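Local coordinates for probable TonB-dependent siderophore receptor PiuA (Acinetobacter baumannii, PDB 5FP1), which probably carries out the first step of iron uptake, binding iron-chelating siderophores at the outer membrane and passing them into the cell's TonB-dependent transport route, at residues D282-T287 / L334-K339; L345-N350 / D425-T430; P431-D436 / I474-T479; D533-L538 / N575-D580. All coordinates share one frame; numbering follows the deposited sequence.

How the contacts relate
All four contacts lie at one end of the beta-barrel, the periplasmic end in this family; contacts 1 to 3 pair antiparallel strands, and contact 4 pairs a strand start with a strand end and the corner after it. Contacts 1, 2 and 3 form one run: strand 315-341 bonds to 346-368, and strand 405-428 to 433-450. Contact 4 stands apart, its nearest atoms about 9 Å from contact 3. Contacts 1, 2 and 4 lie at the surface, while contact 3 is partly buried. Contact 1 sets aliphatic groups against a water-linked threonine face; contact 2 is rich in charged and amide groups, contact 3 in aromatic and detergent contacts; contact 4 links two asparagines through water.

Contact 1 (D282-T287 / L334-K339); sequences DNITIT and LALTGK
Leu336 keeps CG anti to its backbone N (chi1 -179°), and Ile286, facing it across the strand pair, does the same with CG1. With chi2 at 73° in both, Leu336 CD1 reaches Ile284 CG2 at 3.6 Å, and Ile286 CD1 meets Leu334 CD1 at 3.8 Å, so the aliphatic groups interleave along one face. The opposite face carries Thr285, Thr287, Ala335 and Thr337. There a water has four partners: it donates to Ala335 O (2.9 Å) and, at longer range, to Thr285 O, and it also bonds Thr287 OG1 (2.7 Å) and Thr337 OG1 (2.8 Å). Between the faces runs the antiparallel pairing of the barrel hairpin 284-304/315-341, with Thr285 and Thr337 exchanging two nearly straight backbone bonds and Thr287 and Ala335 two more, one of them more bent. Thr285 OG1 turns to Asp279 of the preceding strand. At the hairpin's open end, Asn283 O takes the amide of Lys339 and also lies 3.0 Å from Gly338 CA, an approach that the absence of a CB permits. Lys339 bends at its last torsion (chi4 78°), and NZ sits above the plane of the Asn283 amide, 3.2 Å from OD1.

Contact 2 (L345-N350 / D425-T430); sequences LKHRFN and DNIEIT
His347 and Asp425 form a His-carboxylate hydrogen bond across two antiparallel barrel strands, 346-368 and 405-428, which lie side by side in the wall although some 75 residues of chain separate the two segments. Asp425 CG is anti to the backbone N (chi1 -173°), and Asp425 OD2 offers its syn lone pair to His347 ND1 at 2.7 Å. The bond is nearly straight, and the oxygen lies in the plane of the imidazole, with the carboxylate itself turned only 22° from that ring. A carboxylate so placed would tend to stabilise positive charge on the ring. Ile427 runs alongside the imidazole, its CG1 3.7 Å from His347 ND1. Further toward the turn, Leu345 CB rests on Ile427 CG2 at 4.0 Å.

The other face carries polar chains: Lys346, Arg348, Asn426 and Glu428. Two backbone bonds join Lys346 to Glu428 and two more join Arg348 to Asn426. Above the first pair the side chains point the same way, with Lys346 NZ 4.1 Å from Glu428 OE2, too far for a salt bridge. Past the end of this pairing, Ile429 and Thr430 both face Trp433 in a classic beta bulge. Asn426 ND2 bonds Asp436 OD1 on the next strand, which, with OD1 taken by Arg348, is consistent with one orientation of the amide. Arg348 packs on Pro36 and Asn426 on Val34. Arg348 NH2 makes a bent hydrogen bond to Asn426 OD1 (2.7 Å), coming from above the amide plane, while Arg348 NE, buried here, has no polar partner in the model.

Contact 3 (P431-D436 / I474-T479); sequences PKWLLD and ITFKPT. With C8E ((hydroxyethyloxy)tri(ethyloxy)octane), chain H.
Trp433 and Phe476 make the aromatic part of this contact. Phe476 CG lies anti to its backbone N (chi1 175°), and the ring puts CD1 over one face of the indole, 3.6 Å from Trp433 CE2. The planes meet obliquely, at 57°. Ile474 CG2 sits at the indole edge, 4.1 Å from Trp433 CE3, and Ile474 CG1 touches Leu435 CD1, giving this face an apolar surface.

Backbone bonds tie the hairpin 433-450/459-476: Leu434 and Thr475 exchange two, and Lys432 O takes the amide of Lys477 at 2.8 Å while Phe476 CD1 lies 3.4 Å from that same oxygen. On the other face a water donates to Leu434 O and bonds Thr475 OG1 at 2.7 Å.

Detergent contact is made past the strand end, where Thr479 CG2 comes within 3.4 Å of C4 of a bound C8E, and Pro478 CB touches C6.

Strand 405-428 flanks the hairpin beside Leu434, and strand 482-493 flanks it beside Thr475. On the inward face, Asp39 takes a salt bridge from Lys477 NZ and, through its carbonyl, a hydrogen bond from Thr475 OG1.

Contact 4 (D533-L538 / N575-D580); sequences DNHLNL and NGEITD
His535 O is approached by two donors from across the contact: the amide of Glu577 at 2.9 Å, coming from above the carbonyl plane, and the CA-H of Gly576, with CA 3.2 Å away. Gly576, lacking a CB, lets the carbonyl come this close at the corner where the chain leaves the strand pairing. The bend at chi2 (80°) turns Glu577 CD back; OE1 lies at the edge of the His535 ring, in its plane and 3.1 Å from CD2. Ring and carboxylate stand almost perpendicular, at 87°. Each group has a firmer polar partner elsewhere: His535 ND1 bonds Leu532 O, and Glu577 OE2 bonds Ser22 OG in the N-terminal part of the chain.

Further along, Asn537 and Asn575 exchange two backbone bonds, and their side chains share a water that donates to Asn537 OD1 (3.0 Å) and accepts from Asn575 ND2 (2.8 Å). Asp530 holds the other end of the Asn537 amide and Ser585 that of Asn575, so both amides have their orientation set. Leu536 makes the apolar contact, CD2 4.3 Å from Ile578 CG1, and the same methyl also lies 3.6 Å from Asn575 O.

This is the open end of the hairpin formed by strands 536-555 and 558-575, where each strand meets a short turn to its other neighbour. His535 and Leu536 both face Phe531 in a classic beta bulge where strand 518-531 pairs alongside, and on the other flank Leu536 and Ile578 both rest on Ile584 of strand 582-597.

Contact 1 (D282-T287 / L334-K339)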
# COMPACT_ATOMS: atom_id res chain seq x y z
N ASP A 282 32.52 17.92 -1.64
CA ASP A 282 31.36 18.59 -1.06
C ASP A 282 30.07 18.39 -1.87
O ASP A 282 28.99 18.73 -1.41
CB ASP A 282 31.61 20.09 -0.93
CG ASP A 282 32.72 20.43 0.04
OD1 ASP A 282 32.86 19.72 1.07
OD2 ASP A 282 33.45 21.40 -0.22
N ASN A 283 30.19 17.88 -3.09
CA ASN A 283 29.00 17.73 -3.95
C ASN A 283 28.73 16.32 -4.48
O ASN A 283 27.80 16.12 -5.27
CB ASN A 283 29.13 18.64 -5.17
CG ASN A 283 29.06 20.10 -4.83
OD1 ASN A 283 28.25 20.54 -4.00
ND2 ASN A 283 29.91 20.87 -5.47
N ILE A 284 29.57 15.36 -4.13
CA ILE A 284 29.41 13.99 -4.58
C ILE A 284 29.55 13.01 -3.41
O ILE A 284 30.55 13.03 -2.67
CB ILE A 284 30.41 13.65 -5.69
CG1 ILE A 284 30.21 14.63 -6.85
CG2 ILE A 284 30.24 12.21 -6.16
CD1 ILE A 284 31.32 14.56 -7.87
N THR A 285 28.55 12.15 -3.26
CA THR A 285 28.44 11.23 -2.14
C THR A 285 28.28 9.81 -2.70
O THR A 285 27.54 9.60 -3.68
CB THR A 285 27.25 11.63 -1.23
OG1 THR A 285 27.46 12.94 -0.70
CG2 THR A 285 27.04 10.68 -0.05
N ILE A 286 28.99 8.85 -2.10
CA ILE A 286 28.77 7.43 -2.37
C ILE A 286 28.09 6.82 -1.16
O ILE A 286 28.50 7.06 -0.00
CB ILE A 286 30.08 6.69 -2.72
CG1 ILE A 286 29.81 5.23 -3.07
CG2 ILE A 286 31.10 6.77 -1.58
CD1 ILE A 286 29.17 5.00 -4.42
N THR A 287 27.02 6.06 -1.42
CA THR A 287 26.20 5.48 -0.34
C THR A 287 26.02 3.99 -0.61
O THR A 287 25.76 3.61 -1.76
CB THR A 287 24.83 6.16 -0.25
OG1 THR A 287 24.99 7.57 -0.03
CG2 THR A 287 24.00 5.60 0.90
N LEU A 334 23.92 0.40 -4.02
CA LEU A 334 25.12 1.26 -4.04
C LEU A 334 24.80 2.40 -4.99
O LEU A 334 24.42 2.16 -6.13
CB LEU A 334 26.30 0.44 -4.57
CG LEU A 334 27.67 1.11 -4.69
CD1 LEU A 334 28.16 1.49 -3.31
CD2 LEU A 334 28.62 0.14 -5.36
N ALA A 335 24.86 3.64 -4.49
CA ALA A 335 24.43 4.80 -5.26
C ALA A 335 25.47 5.90 -5.13
O ALA A 335 25.87 6.26 -4.03
CB ALA A 335 23.11 5.34 -4.77
N LEU A 336 25.85 6.46 -6.27
CA LEU A 336 26.65 7.68 -6.31
C LEU A 336 25.74 8.84 -6.69
O LEU A 336 25.11 8.82 -7.76
CB LEU A 336 27.73 7.50 -7.37
CG LEU A 336 28.71 8.67 -7.54
CD1 LEU A 336 29.65 8.70 -6.35
CD2 LEU A 336 29.50 8.49 -8.82
N THR A 337 25.66 9.83 -5.81
CA THR A 337 24.78 10.95 -6.02
C THR A 337 25.53 12.27 -5.94
O THR A 337 26.60 12.37 -5.34
CB THR A 337 23.68 11.01 -4.93
OG1 THR A 337 24.30 10.98 -3.64
CG2 THR A 337 22.71 9.84 -5.06
N GLY A 338 24.92 13.31 -6.49
CA GLY A 338 25.43 14.64 -6.28
C GLY A 338 25.17 15.55 -7.45
O GLY A 338 24.19 15.38 -8.18
N LYS A 339 26.05 16.53 -7.62
CA LYS A 339 25.92 17.45 -8.74
C LYS A 339 27.27 17.78 -9.35
O LYS A 339 28.30 17.79 -8.67
CB LYS A 339 25.17 18.70 -8.34
CG LYS A 339 25.55 19.31 -7.02
CD LYS A 339 24.38 20.10 -6.45
CE LYS A 339 24.68 20.61 -5.05
NZ LYS A 339 25.56 21.81 -5.08
O HOH W 1 24.69 8.42 -2.58

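Contact 2 (L345-N350 / D425-T430)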
# COMPACT_ATOMS: atom_id res chain seq x y z
N LEU A 345 26.18 23.14 -18.50
CA LEU A 345 25.10 22.28 -18.00
C LEU A 345 25.32 21.96 -16.52
O LEU A 345 26.45 21.69 -16.11
CB LEU A 345 25.08 20.98 -18.79
CG LEU A 345 24.85 21.14 -20.29
CD1 LEU A 345 24.81 19.79 -20.98
CD2 LEU A 345 23.57 21.92 -20.56
N LYS A 346 24.26 22.01 -15.72
CA LYS A 346 24.33 21.55 -14.34
C LYS A 346 23.62 20.20 -14.18
O LYS A 346 22.41 20.09 -14.40
CB LYS A 346 23.72 22.57 -13.39
CG LYS A 346 24.37 23.95 -13.49
CD LYS A 346 23.76 24.91 -12.50
CE LYS A 346 24.19 26.34 -12.79
NZ LYS A 346 23.75 27.25 -11.71
N HIS A 347 24.38 19.17 -13.81
CA HIS A 347 23.84 17.82 -13.64
C HIS A 347 23.52 17.54 -12.19
O HIS A 347 24.31 17.85 -11.30
CB HIS A 347 24.82 16.78 -14.12
CG HIS A 347 25.17 16.90 -15.56
ND1 HIS A 347 24.67 16.05 -16.52
CD2 HIS A 347 26.02 17.73 -16.21
CE1 HIS A 347 25.19 16.35 -17.70
NE2 HIS A 347 26.01 17.37 -17.53
N ARG A 348 22.32 17.03 -11.96
CA ARG A 348 21.92 16.52 -10.66
C ARG A 348 21.60 15.04 -10.85
O ARG A 348 20.70 14.69 -11.61
CB ARG A 348 20.73 17.29 -10.13
CG ARG A 348 21.12 18.69 -9.70
CD ARG A 348 19.92 19.53 -9.38
NE ARG A 348 19.04 19.73 -10.53
CZ ARG A 348 17.93 20.45 -10.46
NH1 ARG A 348 17.61 21.02 -9.31
NH2 ARG A 348 17.13 20.59 -11.51
N PHE A 349 22.41 14.18 -10.24
CA PHE A 349 22.40 12.77 -10.64
C PHE A 349 22.35 11.77 -9.49
O PHE A 349 22.66 12.07 -8.34
CB PHE A 349 23.63 12.48 -11.50
CG PHE A 349 24.92 12.57 -10.75
CD1 PHE A 349 25.41 11.49 -10.04
CD2 PHE A 349 25.67 13.74 -10.78
CE1 PHE A 349 26.61 11.57 -9.35
CE2 PHE A 349 26.87 13.82 -10.10
CZ PHE A 349 27.34 12.74 -9.37
N ASN A 350 21.98 10.56 -9.87
CA ASN A 350 22.01 9.41 -9.00
C ASN A 350 22.24 8.27 -9.95
O ASN A 350 21.42 8.01 -10.86
CB ASN A 350 20.70 9.27 -8.21
CG ASN A 350 20.72 8.09 -7.25
OD1 ASN A 350 21.39 7.10 -7.50
ND2 ASN A 350 19.99 8.20 -6.16
N ASP A 425 19.48 11.41 -14.10
CA ASP A 425 20.15 12.71 -14.22
C ASP A 425 19.12 13.76 -14.62
O ASP A 425 18.38 13.59 -15.59
CB ASP A 425 21.26 12.61 -15.26
CG ASP A 425 22.15 13.87 -15.36
OD1 ASP A 425 22.10 14.75 -14.47
OD2 ASP A 425 22.92 13.95 -16.35
N ASN A 426 19.03 14.82 -13.82
CA ASN A 426 18.22 15.95 -14.18
C ASN A 426 19.17 17.10 -14.55
O ASN A 426 19.92 17.57 -13.72
CB ASN A 426 17.29 16.34 -13.04
CG ASN A 426 16.36 17.50 -13.41
OD1 ASN A 426 16.76 18.66 -13.37
ND2 ASN A 426 15.13 17.18 -13.77
N ILE A 427 19.14 17.48 -15.83
CA ILE A 427 20.10 18.44 -16.37
C ILE A 427 19.48 19.84 -16.48
O ILE A 427 18.53 20.05 -17.24
CB ILE A 427 20.62 17.99 -17.73
CG1 ILE A 427 21.18 16.58 -17.64
CG2 ILE A 427 21.70 18.94 -18.24
CD1 ILE A 427 21.53 15.99 -18.98
N GLU A 428 20.00 20.78 -15.70
CA GLU A 428 19.61 22.18 -15.83
C GLU A 428 20.37 22.80 -17.00
O GLU A 428 21.60 22.96 -16.96
CB GLU A 428 19.85 22.94 -14.53
CG GLU A 428 19.48 24.41 -14.64
CD GLU A 428 19.77 25.21 -13.39
OE1 GLU A 428 19.57 24.70 -12.27
OE2 GLU A 428 20.15 26.39 -13.52
N ILE A 429 19.63 23.08 -18.06
CA ILE A 429 20.19 23.67 -19.26
C ILE A 429 20.31 25.18 -19.09
O ILE A 429 21.34 25.74 -19.39
CB ILE A 429 19.35 23.29 -20.49
CG1 ILE A 429 19.33 21.76 -20.65
CG2 ILE A 429 19.93 23.90 -21.76
CD1 ILE A 429 18.37 21.28 -21.70
N THR A 430 19.25 25.81 -18.59
CA THR A 430 19.31 27.15 -18.06
C THR A 430 18.38 27.11 -16.88
O THR A 430 17.76 26.09 -16.65
CB THR A 430 18.75 28.20 -19.06
OG1 THR A 430 17.32 28.18 -19.01
CG2 THR A 430 19.21 27.91 -20.46

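Contact 3 (P431-D436 / I474-T479)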
# COMPACT_ATOMS: atom_id res chain seq x y z
N PRO A 431 18.23 28.22 -16.15
CA PRO A 431 17.34 28.16 -14.99
C PRO A 431 15.89 27.92 -15.31
O PRO A 431 15.07 27.69 -14.40
CB PRO A 431 17.52 29.54 -14.34
CG PRO A 431 18.84 30.03 -14.82
CD PRO A 431 18.95 29.51 -16.23
N LYS A 432 15.54 27.99 -16.60
CA LYS A 432 14.16 27.84 -17.02
C LYS A 432 13.91 26.50 -17.72
O LYS A 432 12.77 26.17 -18.03
CB LYS A 432 13.76 28.95 -18.02
CG LYS A 432 13.77 30.37 -17.48
CD LYS A 432 12.86 31.24 -18.35
CE LYS A 432 12.45 32.52 -17.67
NZ LYS A 432 13.56 33.49 -17.76
N TRP A 433 14.99 25.80 -18.07
CA TRP A 433 14.87 24.57 -18.84
C TRP A 433 15.58 23.40 -18.16
O TRP A 433 16.81 23.41 -18.01
CB TRP A 433 15.45 24.77 -20.22
CG TRP A 433 14.68 25.73 -21.10
CD1 TRP A 433 14.93 27.06 -21.28
CD2 TRP A 433 13.55 25.41 -21.92
NE1 TRP A 433 14.02 27.60 -22.17
CE2 TRP A 433 13.18 26.60 -22.59
CE3 TRP A 433 12.83 24.24 -22.17
CZ2 TRP A 433 12.10 26.65 -23.48
CZ3 TRP A 433 11.75 24.29 -23.06
CH2 TRP A 433 11.40 25.49 -23.69
N LEU A 434 14.80 22.39 -17.76
CA LEU A 434 15.36 21.18 -17.12
C LEU A 434 15.01 19.92 -17.89
O LEU A 434 13.84 19.69 -18.18
CB LEU A 434 14.83 21.01 -15.70
CG LEU A 434 14.76 22.27 -14.84
CD1 LEU A 434 14.03 21.98 -13.54
CD2 LEU A 434 16.15 22.79 -14.58
N LEU A 435 16.02 19.14 -18.25
CA LEU A 435 15.85 17.88 -18.95
C LEU A 435 16.02 16.72 -17.95
O LEU A 435 17.08 16.57 -17.35
CB LEU A 435 16.89 17.74 -20.04
CG LEU A 435 16.87 16.44 -20.83
CD1 LEU A 435 15.53 16.24 -21.53
CD2 LEU A 435 18.03 16.44 -21.84
N ASP A 436 14.96 15.95 -17.74
CA ASP A 436 14.98 14.84 -16.76
C ASP A 436 15.16 13.52 -17.49
O ASP A 436 14.44 13.24 -18.46
CB ASP A 436 13.66 14.82 -15.99
CG ASP A 436 13.73 13.92 -14.73
OD1 ASP A 436 14.44 14.28 -13.76
OD2 ASP A 436 13.07 12.86 -14.76
N ILE A 474 10.73 17.02 -19.84
CA ILE A 474 11.21 18.40 -19.93
C ILE A 474 10.35 19.27 -19.04
O ILE A 474 9.13 19.20 -19.11
CB ILE A 474 11.10 18.92 -21.35
CG1 ILE A 474 11.99 18.06 -22.26
CG2 ILE A 474 11.51 20.40 -21.38
CD1 ILE A 474 11.76 18.31 -23.74
N THR A 475 11.00 20.08 -18.22
CA THR A 475 10.33 21.04 -17.38
C THR A 475 10.71 22.46 -17.86
O THR A 475 11.90 22.77 -18.03
CB THR A 475 10.73 20.89 -15.93
OG1 THR A 475 10.36 19.58 -15.44
CG2 THR A 475 10.04 21.94 -15.10
N PHE A 476 9.70 23.29 -18.13
CA PHE A 476 9.91 24.72 -18.41
C PHE A 476 9.45 25.50 -17.22
O PHE A 476 8.35 25.30 -16.70
CB PHE A 476 9.15 25.19 -19.67
CG PHE A 476 9.28 26.67 -19.89
CD1 PHE A 476 10.49 27.21 -20.30
CD2 PHE A 476 8.23 27.52 -19.60
CE1 PHE A 476 10.64 28.58 -20.47
CE2 PHE A 476 8.38 28.89 -19.77
CZ PHE A 476 9.58 29.42 -20.20
N LYS A 477 10.30 26.40 -16.73
CA LYS A 477 9.92 27.21 -15.59
C LYS A 477 9.63 28.69 -16.00
O LYS A 477 10.57 29.46 -16.23
CB LYS A 477 11.03 27.17 -14.54
CG LYS A 477 11.27 25.76 -13.97
CD LYS A 477 12.34 25.72 -12.87
CE LYS A 477 11.97 26.51 -11.64
NZ LYS A 477 10.62 26.17 -11.11
N PRO A 478 8.35 29.08 -16.05
CA PRO A 478 8.06 30.48 -16.42
C PRO A 478 8.60 31.46 -15.42
O PRO A 478 8.98 32.57 -15.81
CB PRO A 478 6.54 30.53 -16.43
CG PRO A 478 6.12 29.12 -16.69
CD PRO A 478 7.11 28.32 -15.90
N THR A 479 8.59 31.07 -14.14
CA THR A 479 9.23 31.79 -13.05
C THR A 479 9.86 30.76 -12.14
O THR A 479 9.66 29.54 -12.31
CB THR A 479 8.21 32.58 -12.19
OG1 THR A 479 7.46 31.66 -11.38
CG2 THR A 479 7.27 33.36 -13.03
C1 C8E H . 6.97 37.20 -13.72
C2 C8E H . 7.06 36.25 -14.91
C3 C8E H . 5.70 36.03 -15.55
C4 C8E H . 5.12 34.65 -15.29
C5 C8E H . 3.91 34.38 -16.17
C6 C8E H . 3.50 32.92 -16.08
C7 C8E H . 2.17 32.68 -16.79
C8 C8E H . 1.49 31.43 -16.22
O9 C8E H . 1.65 30.31 -17.08
C10 C8E H . 0.61 29.34 -16.89
C11 C8E H . 1.04 28.01 -17.50
O12 C8E H . -0.07 27.14 -17.62
O HOH W 2 12.57 18.07 -16.06

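Contact 4 (D533-L538 / N575-D580)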
# COMPACT_ATOMS: atom_id res chain seq x y z
N ASP A 533 4.28 33.31 -1.12
CA ASP A 533 5.59 33.30 -0.48
C ASP A 533 6.00 31.89 -0.09
O ASP A 533 6.58 31.67 0.98
CB ASP A 533 5.61 34.21 0.75
CG ASP A 533 5.55 35.68 0.38
OD1 ASP A 533 6.02 36.03 -0.73
OD2 ASP A 533 5.03 36.48 1.19
N ASN A 534 5.72 30.95 -0.98
CA ASN A 534 6.11 29.55 -0.84
C ASN A 534 5.42 28.82 0.32
O ASN A 534 5.95 27.85 0.84
CB ASN A 534 7.62 29.42 -0.72
CG ASN A 534 8.33 29.87 -1.99
OD1 ASN A 534 8.07 29.38 -3.08
ND2 ASN A 534 9.23 30.82 -1.84
N HIS A 535 4.23 29.27 0.67
CA HIS A 535 3.44 28.61 1.71
C HIS A 535 2.43 27.60 1.15
O HIS A 535 1.95 26.75 1.89
CB HIS A 535 2.70 29.65 2.54
CG HIS A 535 3.54 30.29 3.59
ND1 HIS A 535 3.88 31.63 3.56
CD2 HIS A 535 4.13 29.78 4.70
CE1 HIS A 535 4.64 31.91 4.60
NE2 HIS A 535 4.81 30.81 5.31
N LEU A 536 2.09 27.73 -0.13
CA LEU A 536 1.11 26.87 -0.79
C LEU A 536 1.72 26.29 -2.04
O LEU A 536 2.54 26.96 -2.70
CB LEU A 536 -0.13 27.65 -1.20
CG LEU A 536 -1.26 27.84 -0.21
CD1 LEU A 536 -2.36 28.65 -0.88
CD2 LEU A 536 -1.80 26.52 0.30
N ASN A 537 1.35 25.05 -2.34
CA ASN A 537 1.74 24.41 -3.58
C ASN A 537 0.50 23.81 -4.24
O ASN A 537 -0.31 23.13 -3.59
CB ASN A 537 2.84 23.36 -3.37
CG ASN A 537 3.20 22.60 -4.64
OD1 ASN A 537 2.65 21.54 -4.92
ND2 ASN A 537 4.12 23.15 -5.43
N LEU A 538 0.35 24.10 -5.52
CA LEU A 538 -0.71 23.55 -6.34
C LEU A 538 -0.07 22.66 -7.39
O LEU A 538 0.97 23.01 -7.97
CB LEU A 538 -1.44 24.70 -7.02
CG LEU A 538 -2.46 24.33 -8.09
CD1 LEU A 538 -3.66 23.67 -7.43
CD2 LEU A 538 -2.89 25.56 -8.87
N ASN A 575 -1.58 21.87 -1.18
CA ASN A 575 -1.09 21.72 0.18
C ASN A 575 -0.40 22.97 0.72
O ASN A 575 0.34 23.64 -0.01
CB ASN A 575 -0.08 20.57 0.26
CG ASN A 575 -0.71 19.20 -0.01
OD1 ASN A 575 -1.17 18.53 0.92
ND2 ASN A 575 -0.78 18.82 -1.28
N GLY A 576 -0.62 23.26 2.00
CA GLY A 576 0.22 24.23 2.73
C GLY A 576 -0.60 25.13 3.64
O GLY A 576 -1.69 24.77 4.11
N GLU A 577 -0.06 26.33 3.89
CA GLU A 577 -0.70 27.32 4.76
C GLU A 577 -1.34 28.43 3.95
O GLU A 577 -0.66 29.16 3.23
CB GLU A 577 0.34 27.91 5.71
CG GLU A 577 1.09 26.87 6.52
CD GLU A 577 2.20 26.22 5.74
OE1 GLU A 577 2.99 26.95 5.09
OE2 GLU A 577 2.31 24.97 5.78
N ILE A 578 -2.67 28.53 4.04
CA ILE A 578 -3.42 29.58 3.39
C ILE A 578 -3.22 30.91 4.15
O ILE A 578 -3.07 31.95 3.53
CB ILE A 578 -4.91 29.24 3.33
CG1 ILE A 578 -5.13 27.89 2.63
CG2 ILE A 578 -5.66 30.32 2.57
CD1 ILE A 578 -6.50 27.32 2.88
N THR A 579 -3.23 30.86 5.48
CA THR A 579 -2.82 31.98 6.32
C THR A 579 -2.00 31.40 7.44
O THR A 579 -1.75 30.19 7.48
CB THR A 579 -4.01 32.73 6.94
OG1 THR A 579 -4.70 31.89 7.88
CG2 THR A 579 -4.98 33.18 5.89
N ASP A 580 -1.60 32.23 8.39
CA ASP A 580 -0.77 31.72 9.47
C ASP A 580 -1.64 31.02 10.51
O ASP A 580 -1.12 30.48 11.47
CB ASP A 580 0.10 32.81 10.10
CG ASP A 580 -0.69 33.88 10.82
OD1 ASP A 580 -1.95 33.88 10.75
OD2 ASP A 580 -0.05 34.73 11.47
O HOH W 3 0.48 20.12 -3.44